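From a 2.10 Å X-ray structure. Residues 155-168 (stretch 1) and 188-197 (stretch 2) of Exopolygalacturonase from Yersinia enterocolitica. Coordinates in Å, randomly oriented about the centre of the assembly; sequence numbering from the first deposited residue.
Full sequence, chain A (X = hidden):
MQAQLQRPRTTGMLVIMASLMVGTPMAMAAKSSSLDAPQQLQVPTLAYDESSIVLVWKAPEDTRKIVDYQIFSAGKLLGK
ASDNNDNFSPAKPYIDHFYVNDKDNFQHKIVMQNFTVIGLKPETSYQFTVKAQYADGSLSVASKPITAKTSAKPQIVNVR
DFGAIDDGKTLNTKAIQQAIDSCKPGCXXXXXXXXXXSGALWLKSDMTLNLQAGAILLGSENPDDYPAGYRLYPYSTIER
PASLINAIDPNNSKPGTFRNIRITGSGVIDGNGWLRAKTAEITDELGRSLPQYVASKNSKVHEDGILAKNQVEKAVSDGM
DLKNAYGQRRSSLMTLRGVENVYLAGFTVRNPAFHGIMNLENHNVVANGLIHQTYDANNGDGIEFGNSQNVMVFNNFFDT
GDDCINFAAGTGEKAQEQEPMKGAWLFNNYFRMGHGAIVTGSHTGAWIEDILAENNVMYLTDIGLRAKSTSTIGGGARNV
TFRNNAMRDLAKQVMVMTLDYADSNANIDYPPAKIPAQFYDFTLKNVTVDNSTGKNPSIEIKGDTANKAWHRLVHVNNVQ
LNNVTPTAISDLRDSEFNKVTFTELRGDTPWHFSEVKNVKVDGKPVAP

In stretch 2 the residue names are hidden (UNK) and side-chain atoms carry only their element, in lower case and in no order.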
ATOM      1  N   GLN A 155     -14.883 -12.267 -22.848  1.00 56.09           N
ATOM      2  CA  GLN A 155     -15.453 -13.598 -22.702  1.00 56.08           C
ATOM      3  C   GLN A 155     -15.761 -13.849 -21.228  1.00 55.92           C
ATOM      4  O   GLN A 155     -14.849 -14.087 -20.434  1.00 56.02           O
ATOM      5  CB  GLN A 155     -14.478 -14.668 -23.206  1.00 56.20           C
ATOM      6  CG  GLN A 155     -15.067 -16.086 -23.186  1.00 56.91           C
ATOM      7  CD  GLN A 155     -14.052 -17.190 -22.869  1.00 57.44           C
ATOM      8  OE1 GLN A 155     -12.842 -16.960 -22.799  1.00 57.61           O
ATOM      9  NE2 GLN A 155     -14.562 -18.406 -22.665  1.00 58.04           N
ATOM     10  N   ILE A 156     -17.037 -13.794 -20.863  1.00 55.61           N
ATOM     11  CA  ILE A 156     -17.441 -14.079 -19.488  1.00 55.17           C
ATOM     12  C   ILE A 156     -17.270 -15.563 -19.214  1.00 54.68           C
ATOM     13  O   ILE A 156     -17.695 -16.396 -20.011  1.00 54.61           O
ATOM     14  CB  ILE A 156     -18.906 -13.644 -19.192  1.00 55.26           C
ATOM     15  CG1 ILE A 156     -19.126 -12.152 -19.522  1.00 56.06           C
ATOM     16  CG2 ILE A 156     -19.304 -13.985 -17.741  1.00 55.24           C
ATOM     17  CD1 ILE A 156     -18.061 -11.169 -18.950  1.00 56.67           C
ATOM     18  N   VAL A 157     -16.615 -15.879 -18.099  1.00 54.37           N
ATOM     19  CA  VAL A 157     -16.455 -17.254 -17.631  1.00 53.76           C
ATOM     20  C   VAL A 157     -16.915 -17.283 -16.179  1.00 54.05           C
ATOM     21  O   VAL A 157     -16.322 -16.628 -15.323  1.00 54.51           O
ATOM     22  CB  VAL A 157     -14.977 -17.740 -17.715  1.00 53.63           C
ATOM     23  CG1 VAL A 157     -14.846 -19.163 -17.206  1.00 52.71           C
ATOM     24  CG2 VAL A 157     -14.415 -17.614 -19.134  1.00 52.90           C
ATOM     25  N   ASN A 158     -17.970 -18.035 -15.897  1.00 53.92           N
ATOM     26  CA  ASN A 158     -18.517 -18.103 -14.547  1.00 53.69           C
ATOM     27  C   ASN A 158     -18.037 -19.392 -13.880  1.00 53.62           C
ATOM     28  O   ASN A 158     -18.140 -20.461 -14.467  1.00 53.71           O
ATOM     29  CB  ASN A 158     -20.048 -18.006 -14.607  1.00 53.58           C
ATOM     30  CG  ASN A 158     -20.714 -18.073 -13.234  1.00 53.75           C
ATOM     31  OD1 ASN A 158     -20.172 -18.637 -12.279  1.00 53.58           O
ATOM     32  ND2 ASN A 158     -21.916 -17.509 -13.143  1.00 53.28           N
ATOM     33  N   VAL A 159     -17.489 -19.284 -12.669  1.00 53.65           N
ATOM     34  CA  VAL A 159     -16.909 -20.452 -11.977  1.00 53.63           C
ATOM     35  C   VAL A 159     -17.962 -21.493 -11.584  1.00 53.83           C
ATOM     36  O   VAL A 159     -17.617 -22.638 -11.256  1.00 53.80           O
ATOM     37  CB  VAL A 159     -16.024 -20.082 -10.718  1.00 53.66           C
ATOM     38  CG1 VAL A 159     -14.860 -19.174 -11.102  1.00 52.62           C
ATOM     39  CG2 VAL A 159     -16.858 -19.482  -9.580  1.00 52.89           C
ATOM     40  N   ARG A 160     -19.233 -21.088 -11.609  1.00 53.93           N
ATOM     41  CA  ARG A 160     -20.348 -21.990 -11.294  1.00 54.34           C
ATOM     42  C   ARG A 160     -20.582 -23.007 -12.412  1.00 54.28           C
ATOM     43  O   ARG A 160     -21.054 -24.111 -12.155  1.00 54.48           O
ATOM     44  CB  ARG A 160     -21.628 -21.212 -10.988  1.00 54.43           C
ATOM     45  CG  ARG A 160     -21.621 -20.558  -9.617  1.00 55.54           C
ATOM     46  CD  ARG A 160     -22.989 -20.032  -9.227  1.00 57.49           C
ATOM     47  NE  ARG A 160     -23.856 -21.089  -8.706  1.00 59.21           N
ATOM     48  CZ  ARG A 160     -23.928 -21.455  -7.423  1.00 60.12           C
ATOM     49  NH1 ARG A 160     -23.183 -20.853  -6.499  1.00 59.72           N
ATOM     50  NH2 ARG A 160     -24.755 -22.430  -7.058  1.00 59.37           N
ATOM     51  N   ASP A 161     -20.219 -22.631 -13.639  1.00 53.98           N
ATOM     52  CA  ASP A 161     -20.288 -23.512 -14.802  1.00 53.82           C
ATOM     53  C   ASP A 161     -19.231 -24.622 -14.764  1.00 53.90           C
ATOM     54  O   ASP A 161     -19.264 -25.548 -15.585  1.00 53.65           O
ATOM     55  CB  ASP A 161     -20.172 -22.692 -16.098  1.00 53.80           C
ATOM     56  CG  ASP A 161     -21.312 -21.695 -16.264  1.00 53.35           C
ATOM     57  OD1 ASP A 161     -22.336 -21.823 -15.560  1.00 53.86           O
ATOM     58  OD2 ASP A 161     -21.189 -20.778 -17.095  1.00 52.66           O
ATOM     59  N   PHE A 162     -18.306 -24.530 -13.805  1.00 53.81           N
ATOM     60  CA  PHE A 162     -17.280 -25.555 -13.599  1.00 53.69           C
ATOM     61  C   PHE A 162     -17.441 -26.266 -12.263  1.00 54.20           C
ATOM     62  O   PHE A 162     -16.522 -26.947 -11.805  1.00 54.34           O
ATOM     63  CB  PHE A 162     -15.877 -24.963 -13.726  1.00 53.35           C
ATOM     64  CG  PHE A 162     -15.568 -24.434 -15.091  1.00 53.23           C
ATOM     65  CD1 PHE A 162     -14.767 -25.165 -15.969  1.00 52.79           C
ATOM     66  CD2 PHE A 162     -16.090 -23.208 -15.513  1.00 51.84           C
ATOM     67  CE1 PHE A 162     -14.485 -24.673 -17.240  1.00 51.88           C
ATOM     68  CE2 PHE A 162     -15.815 -22.713 -16.778  1.00 51.09           C
ATOM     69  CZ  PHE A 162     -15.019 -23.447 -17.643  1.00 52.26           C
ATOM     70  N   GLY A 163     -18.611 -26.108 -11.647  1.00 54.54           N
ATOM     71  CA  GLY A 163     -18.962 -26.858 -10.448  1.00 55.35           C
ATOM     72  C   GLY A 163     -18.691 -26.196  -9.108  1.00 56.28           C
ATOM     73  O   GLY A 163     -18.718 -26.864  -8.067  1.00 55.92           O
ATOM     74  N   ALA A 164     -18.438 -24.890  -9.123  1.00 57.08           N
ATOM     75  CA  ALA A 164     -18.267 -24.145  -7.883  1.00 58.11           C
ATOM     76  C   ALA A 164     -19.619 -23.817  -7.272  1.00 58.83           C
ATOM     77  O   ALA A 164     -20.535 -23.359  -7.963  1.00 59.09           O
ATOM     78  CB  ALA A 164     -17.448 -22.880  -8.100  1.00 58.06           C
ATOM     79  N   ILE A 165     -19.731 -24.050  -5.970  1.00 59.91           N
ATOM     80  CA  ILE A 165     -20.998 -23.909  -5.275  1.00 61.04           C
ATOM     81  C   ILE A 165     -20.817 -23.298  -3.879  1.00 62.16           C
ATOM     82  O   ILE A 165     -19.874 -23.631  -3.157  1.00 62.09           O
ATOM     83  CB  ILE A 165     -21.762 -25.272  -5.239  1.00 60.87           C
ATOM     84  CG1 ILE A 165     -23.077 -25.159  -4.453  1.00 60.67           C
ATOM     85  CG2 ILE A 165     -20.839 -26.400  -4.766  1.00 60.65           C
ATOM     86  CD1 ILE A 165     -23.628 -26.471  -3.961  1.00 61.35           C
ATOM     87  N   ASP A 166     -21.723 -22.386  -3.529  1.00 63.71           N
ATOM     88  CA  ASP A 166     -21.784 -21.801  -2.197  1.00 65.19           C
ATOM     89  C   ASP A 166     -22.431 -22.778  -1.213  1.00 65.97           C
ATOM     90  O   ASP A 166     -23.663 -22.890  -1.150  1.00 66.37           O
ATOM     91  CB  ASP A 166     -22.554 -20.469  -2.249  1.00 65.44           C
ATOM     92  CG  ASP A 166     -23.043 -19.988  -0.868  1.00 66.61           C
ATOM     93  OD1 ASP A 166     -24.176 -19.451  -0.811  1.00 67.28           O
ATOM     94  OD2 ASP A 166     -22.314 -20.136   0.147  1.00 67.44           O
ATOM     95  N   ASP A 167     -21.596 -23.501  -0.467  1.00 66.93           N
ATOM     96  CA  ASP A 167     -22.072 -24.264   0.705  1.00 67.55           C
ATOM     97  C   ASP A 167     -21.303 -23.865   1.980  1.00 67.72           C
ATOM     98  O   ASP A 167     -21.623 -22.820   2.526  1.00 67.77           O
ATOM     99  CB  ASP A 167     -22.219 -25.789   0.461  1.00 67.89           C
ATOM    100  CG  ASP A 167     -21.398 -26.298  -0.736  1.00 68.62           C
ATOM    101  OD1 ASP A 167     -20.423 -25.620  -1.136  1.00 69.93           O
ATOM    102  OD2 ASP A 167     -21.732 -27.385  -1.268  1.00 68.53           O
ATOM    103  N   GLY A 168     -20.300 -24.605   2.467  1.00 68.16           N
ATOM    104  CA  GLY A 168     -19.786 -25.863   1.931  1.00 68.28           C
ATOM    105  C   GLY A 168     -20.155 -27.024   2.837  1.00 68.43           C
ATOM    106  O   GLY A 168     -21.167 -26.956   3.540  1.00 68.91           O
ATOM    107  N   UNK A 188     -12.979 -12.736 -18.554  1.00 53.70           N
ATOM    108  CA  UNK A 188     -13.242 -12.289 -17.201  1.00 52.29           C
ATOM    109  C   UNK A 188     -13.885 -13.456 -16.459  1.00 51.50           C
ATOM    110  O   UNK A 188     -14.999 -13.874 -16.799  1.00 51.50           O
ATOM    111  c   UNK A 188     -14.501 -10.543 -15.791  1.00 51.94           C
ATOM    112  n   UNK A 188     -15.020  -8.294 -16.586  1.00 51.07           N
ATOM    113  c   UNK A 188     -14.150 -11.054 -17.192  1.00 52.26           C
ATOM    114  c   UNK A 188     -15.749  -7.441 -17.303  1.00 51.94           C
ATOM    115  n   UNK A 188     -17.076  -7.556 -17.394  1.00 52.17           N
ATOM    116  n   UNK A 188     -15.135  -6.460 -17.948  1.00 51.44           N
ATOM    117  c   UNK A 188     -15.536  -9.429 -15.834  1.00 51.90           C
ATOM    118  N   UNK A 189     -13.166 -14.002 -15.479  1.00 50.23           N
ATOM    119  CA  UNK A 189     -13.707 -15.058 -14.621  1.00 49.30           C
ATOM    120  C   UNK A 189     -14.561 -14.404 -13.528  1.00 49.15           C
ATOM    121  O   UNK A 189     -14.079 -13.526 -12.822  1.00 49.21           O
ATOM    122  c   UNK A 189     -13.135 -17.059 -13.150  1.00 48.60           C
ATOM    123  c   UNK A 189     -12.575 -15.926 -14.006  1.00 49.16           C
ATOM    124  c   UNK A 189     -11.690 -16.481 -15.088  1.00 48.42           C
ATOM    125  N   UNK A 190     -15.825 -14.818 -13.413  1.00 48.69           N
ATOM    126  CA  UNK A 190     -16.754 -14.283 -12.420  1.00 48.53           C
ATOM    127  C   UNK A 190     -16.946 -15.244 -11.250  1.00 48.05           C
ATOM    128  O   UNK A 190     -17.220 -16.424 -11.458  1.00 47.55           O
ATOM    129  c   UNK A 190     -18.127 -11.837 -14.431  1.00 53.14           C
ATOM    130  c   UNK A 190     -18.142 -13.984 -13.023  1.00 48.72           C
ATOM    131  o   UNK A 190     -18.568 -11.251 -15.450  1.00 54.17           O
ATOM    132  o   UNK A 190     -17.662 -11.225 -13.444  1.00 52.90           O
ATOM    133  c   UNK A 190     -18.160 -13.364 -14.419  1.00 50.61           C
ATOM    134  N   UNK A 191     -16.802 -14.723 -10.029  1.00 47.74           N
ATOM    135  CA  UNK A 191     -17.231 -15.408  -8.801  1.00 47.04           C
ATOM    136  C   UNK A 191     -18.456 -14.649  -8.254  1.00 47.63           C
ATOM    137  O   UNK A 191     -18.290 -13.652  -7.531  1.00 47.97           O
ATOM    138  c   UNK A 191     -14.851 -16.162  -8.254  1.00 46.61           C
ATOM    139  c   UNK A 191     -16.104 -15.433  -7.727  1.00 47.08           C
ATOM    140  c   UNK A 191     -13.600 -15.925  -7.468  1.00 45.62           C
ATOM    141  c   UNK A 191     -16.608 -16.042  -6.411  1.00 47.01           C
ATOM    142  N   UNK A 192     -19.685 -15.086  -8.623  1.00 47.45           N
ATOM    143  CA  UNK A 192     -20.935 -14.479  -8.144  1.00 47.11           C
ATOM    144  C   UNK A 192     -21.137 -14.494  -6.621  1.00 47.14           C
ATOM    145  O   UNK A 192     -20.341 -15.090  -5.894  1.00 46.80           O
ATOM    146  c   UNK A 192     -21.346 -16.617  -9.196  1.00 47.31           C
ATOM    147  c   UNK A 192     -22.021 -15.338  -8.834  1.00 47.44           C
ATOM    148  c   UNK A 192     -19.958 -16.196  -9.562  1.00 47.67           C
ATOM    149  N   UNK A 193     -22.212 -13.849  -6.151  1.00 47.23           N
ATOM    150  CA  UNK A 193     -22.609 -13.906  -4.735  1.00 47.12           C
ATOM    151  C   UNK A 193     -22.548 -15.335  -4.183  1.00 46.91           C
ATOM    152  O   UNK A 193     -22.874 -16.298  -4.883  1.00 47.21           O
ATOM    153  c   UNK A 193     -24.004 -13.300  -4.524  1.00 47.18           C
ATOM    154  N   UNK A 194     -22.114 -15.453  -2.931  1.00 46.17           N
ATOM    155  CA  UNK A 194     -21.938 -16.744  -2.275  1.00 45.56           C
ATOM    156  C   UNK A 194     -20.560 -16.881  -1.654  1.00 45.00           C
ATOM    157  O   UNK A 194     -19.622 -16.182  -2.039  1.00 44.53           O
ATOM    158  N   UNK A 195     -20.451 -17.786  -0.689  1.00 44.67           N
ATOM    159  CA  UNK A 195     -19.195 -18.069  -0.011  1.00 44.98           C
ATOM    160  C   UNK A 195     -18.562 -19.354  -0.546  1.00 44.97           C
ATOM    161  O   UNK A 195     -19.022 -20.463  -0.239  1.00 45.58           O
ATOM    162  o   UNK A 195     -19.950 -16.927   1.963  1.00 46.05           O
ATOM    163  c   UNK A 195     -19.417 -18.170   1.496  1.00 45.02           C
ATOM    164  c   UNK A 195     -18.113 -18.476   2.231  1.00 44.50           C
ATOM    165  N   UNK A 196     -17.497 -19.181  -1.334  1.00 44.69           N
ATOM    166  CA  UNK A 196     -16.749 -20.270  -1.983  1.00 44.10           C
ATOM    167  C   UNK A 196     -15.381 -20.506  -1.330  1.00 43.56           C
ATOM    168  O   UNK A 196     -14.426 -19.755  -1.577  1.00 43.56           O
ATOM    169  c   UNK A 196     -19.510 -17.917  -4.818  1.00 45.63           C
ATOM    170  c   UNK A 196     -19.693 -20.160  -5.659  1.00 46.49           C
ATOM    171  c   UNK A 196     -18.332 -18.272  -4.142  1.00 46.08           C
ATOM    172  c   UNK A 196     -20.178 -18.860  -5.571  1.00 45.54           C
ATOM    173  c   UNK A 196     -17.817 -19.568  -4.209  1.00 45.22           C
ATOM    174  o   UNK A 196     -21.328 -18.506  -6.225  1.00 45.58           O
ATOM    175  c   UNK A 196     -18.506 -20.506  -4.973  1.00 46.33           C
ATOM    176  c   UNK A 196     -16.543 -19.942  -3.468  1.00 44.51           C
ATOM    177  N   UNK A 197     -15.292 -21.538  -0.487  1.00 43.14           N
ATOM    178  CA  UNK A 197     -14.002 -21.983   0.073  1.00 42.31           C
ATOM    179  C   UNK A 197     -13.085 -22.464  -1.050  1.00 41.92           C
ATOM    180  O   UNK A 197     -13.535 -23.097  -2.012  1.00 42.27           O
ATOM    181  c   UNK A 197     -13.088 -24.175   3.155  1.00 43.56           C
ATOM    182  n   UNK A 197     -12.607 -23.542   5.517  1.00 44.27           N
ATOM    183  c   UNK A 197     -13.229 -23.118   4.244  1.00 43.93           C
ATOM    184  c   UNK A 197     -14.192 -23.074   1.136  1.00 42.10           C
ATOM    185  c   UNK A 197     -12.887 -23.524   1.789  1.00 42.01           C
TER

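Position 188 lies in a strand that begins earlier in the chain and runs parallel to strand 156-158. Its side chain is three carbons, a nitrogen, then a carbon carrying two more nitrogens, one of them 4.1 Å from Ile156 CD1 on the sheet face they share. This guanidinium makes it Arg188, and that nitrogen is NH1. Arg188 N donates to Gln155 O (3.0 Å) and Arg188 O accepts from Val157 N (2.9 Å); both terminal nitrogens are hydrogen-bonded elsewhere in the structure.

Position 189 carries one carbon forking into two, with no heteroatom, on the face shared with Val157. One branch tip lies 3.4 Å from Val159 CG1. Three carbons branched at the first make Val189, and that tip is CG1. Its CA also makes a CA-H...O contact with Val157 O at 3.1 Å.

At position 190 three carbons end in two oxygens, a carboxylate, on the face of Ile156 and Asn158; one oxygen lies 3.5 Å from Ile156 CD1. This is Glu190, and that oxygen is OE2. The backbone repeats the ladder, with Glu190 N donating to Val157 O (2.7 Å) and Val159 N donating to Glu190 O (3.1 Å). This is a buried acid, and its OE1 is hydrogen-bonded elsewhere in the structure.

Position 191 has four carbons forked at the first, one arm two carbons long; the inner carbon of that arm meets Val159 CG2 at 4.1 Å. This is Ile191, and it makes that contact through CG1 although its CA-to-CB bond points away from stretch 1.

At position 192 three carbons close a ring onto the backbone nitrogen. The ring packs against the turn, its middle carbon 3.8 Å from Arg160 CD and the carbon bonded to nitrogen 3.7 Å from Asn158 OD1: Pro192. With no N-H, it cannot donate as Glu190 does.

Position 193 bears a single carbon that makes no contact with stretch 1, and is Ala193.

Position 194 has no side-chain atom: Gly194. A CB here would fall 2.8 Å from Asp166 CB, a clash, and phi/psi of 129/159 demands glycine independently.

Position 195 has one carbon carrying an oxygen and a carbon; its CB lies 3.8 Å from Asp166 OD2. It is Thr195. Its hydrogen bond to stretch 1 comes from the backbone: Thr195 N donates to Asp166 OD2 at 3.1 Å.

Position 196 shows one carbon, then a six-carbon ring bearing an oxygen 3.0 Å from Arg160 NH1, with Asp166 CB over one ring face: Tyr196. Ala164 CB is 4.1 Å from CD1. Arg160 NH1, at the ring edge, donates to Tyr196 OH, while the hydroxyl donates to Ala193 O (3.0 Å).

Position 197 is four carbons in a row ending in nitrogen, without contact to stretch 1: Lys197.

The contact has two parts. Four backbone hydrogen bonds set the parallel register, over an apolar cluster of Val157, Val159, Val189 and Ile191. From the turn onward, where Asn158 OD1 accepts from Arg160 N (2.7 Å), side chains take over: Arg160 reaches Tyr196 OH from within the turn, Asp166 reaches Thr195 N from beyond it, and Gly194 leaves room for Asp166. Together the two stretches bury 721 Å², summed over both sides.

Stretch 2 188-197: RVEIPAGTYK
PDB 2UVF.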